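Local coordinates for retinoic acid receptor (Platynereis dumerilii, PDB 6EU9), which binds all-trans retinoic acid through its ligand-binding domain and probably acts as a ligand-controlled transcription factor of the nuclear receptor family, at residues E179-K182 against H183-K187. Residues are numbered along the deposited sequence; the frame is centred on the assembly and turned at random.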
# COMPACT_ATOMS: atom_id res chain seq x y z
N GLU A 179 -16.21 -5.01 17.82
CA GLU A 179 -16.95 -5.86 18.72
C GLU A 179 -16.01 -6.41 19.81
O GLU A 179 -16.35 -6.45 20.97
CB GLU A 179 -17.66 -6.93 17.93
CG GLU A 179 -18.82 -7.53 18.68
CD GLU A 179 -19.95 -6.57 19.03
OE1 GLU A 179 -19.93 -5.37 18.60
OE2 GLU A 179 -20.88 -7.04 19.75
N THR A 180 -14.82 -6.77 19.38
CA THR A 180 -13.79 -7.30 20.26
C THR A 180 -13.36 -6.28 21.26
O THR A 180 -13.18 -6.64 22.44
CB THR A 180 -12.56 -7.72 19.48
OG1 THR A 180 -13.03 -8.57 18.44
CG2 THR A 180 -11.66 -8.45 20.32
N LEU A 181 -13.11 -5.03 20.82
CA LEU A 181 -12.76 -3.97 21.75
C LEU A 181 -13.87 -3.79 22.81
O LEU A 181 -13.53 -3.73 23.96
CB LEU A 181 -12.39 -2.67 21.05
CG LEU A 181 -12.13 -1.47 22.02
CD1 LEU A 181 -10.85 -1.61 22.86
CD2 LEU A 181 -12.13 -0.19 21.18
N LYS A 182 -15.12 -3.87 22.36
CA LYS A 182 -16.26 -3.72 23.25
C LYS A 182 -16.27 -4.73 24.37
O LYS A 182 -16.47 -4.38 25.53
CB LYS A 182 -17.59 -3.76 22.50
CG LYS A 182 -18.82 -3.75 23.42
CD LYS A 182 -20.14 -3.38 22.81
CE LYS A 182 -20.47 -4.26 21.64
NZ LYS A 182 -21.62 -3.88 20.78
N HIS A 183 -16.13 -5.98 24.02
CA HIS A 183 -16.18 -7.09 24.97
C HIS A 183 -14.99 -6.99 25.87
O HIS A 183 -15.09 -7.26 27.03
CB HIS A 183 -16.18 -8.43 24.20
CG HIS A 183 -17.40 -8.64 23.37
ND1 HIS A 183 -17.42 -9.44 22.25
CD2 HIS A 183 -18.67 -8.16 23.51
CE1 HIS A 183 -18.64 -9.46 21.73
NE2 HIS A 183 -19.41 -8.68 22.47
N TYR A 184 -13.83 -6.60 25.35
CA TYR A 184 -12.63 -6.51 26.19
C TYR A 184 -12.83 -5.39 27.22
O TYR A 184 -12.50 -5.55 28.39
CB TYR A 184 -11.42 -6.23 25.37
CG TYR A 184 -10.14 -6.17 26.17
CD1 TYR A 184 -9.70 -4.94 26.76
CD2 TYR A 184 -9.32 -7.30 26.31
CE1 TYR A 184 -8.49 -4.88 27.42
CE2 TYR A 184 -8.14 -7.22 27.04
CZ TYR A 184 -7.75 -6.01 27.60
OH TYR A 184 -6.55 -5.96 28.26
N VAL A 185 -13.36 -4.26 26.78
CA VAL A 185 -13.64 -3.13 27.63
C VAL A 185 -14.64 -3.55 28.68
O VAL A 185 -14.42 -3.30 29.86
CB VAL A 185 -14.15 -1.91 26.83
CG1 VAL A 185 -14.62 -0.84 27.77
CG2 VAL A 185 -13.05 -1.25 26.08
N ARG A 186 -15.66 -4.30 28.26
CA ARG A 186 -16.64 -4.88 29.20
C ARG A 186 -15.98 -5.80 30.24
O ARG A 186 -16.34 -5.71 31.41
CB ARG A 186 -17.74 -5.59 28.44
CG ARG A 186 -18.86 -6.13 29.31
CD ARG A 186 -19.65 -7.19 28.61
NE ARG A 186 -18.80 -8.30 28.10
CZ ARG A 186 -19.18 -9.29 27.29
NH1 ARG A 186 -20.42 -9.41 26.85
NH2 ARG A 186 -18.27 -10.18 26.94
N LYS A 187 -14.97 -6.59 29.83
CA LYS A 187 -14.24 -7.44 30.73
C LYS A 187 -13.52 -6.60 31.77
O LYS A 187 -13.54 -6.94 32.93
CB LYS A 187 -13.26 -8.35 29.99
CG LYS A 187 -12.44 -9.31 30.86
CD LYS A 187 -12.01 -10.51 30.00
CE LYS A 187 -10.54 -10.88 30.14
NZ LYS A 187 -9.60 -9.76 29.77
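E179 and H183, one helical turn apart, illustrate how a helix with one exposed flank couples its backbone bonds to side chains spaced three and four residues apart. H183 N donates to E179 O at 3.1 Å as one of four successive i to i+4 bonds that carry helix 167-188, part of the all-helical packing of the nuclear receptor ligand-binding domain, from E179 to R186. The same carbonyl oxygen lies over one face of the imidazole, offset toward its rim, 3.4 Å from H183 CG. Followed outward from CB, the E179 chain leaves with CG anti to the backbone N (chi1 -159°), and E179 CG packs 3.6 Å from H183 CE1. A bend at chi2 then carries the carboxylate past the ring, the two planes nearly perpendicular at 83°. E179 OE2 stands 3.5 Å from H183 NE2, a close approach, while E179 OE1 is met on its syn side, 26° out of the carboxylate plane, by K182 NZ at 3.1 Å, a salt bridge; a weak bond from the same ammonium reaches OE2. With an alanine here in place of E179, K182 NZ would probably lose its carboxylate mate and the CE1 corner of the imidazole its methylene neighbour. On the buried side, L181 CD1 meets V185 CG2 at 3.9 Å, and both residues pack against helix 195-222. T180 packs on helix 6-22, while the Y184 ring reaches helix 145-156 and its OH is hydrogen-bonded to D144 OD2. H183 ND1 bonds E8 of helix 6-22. Set between two carboxylates, the imidazole would probably be biased toward protonation, tempered by nearby K182.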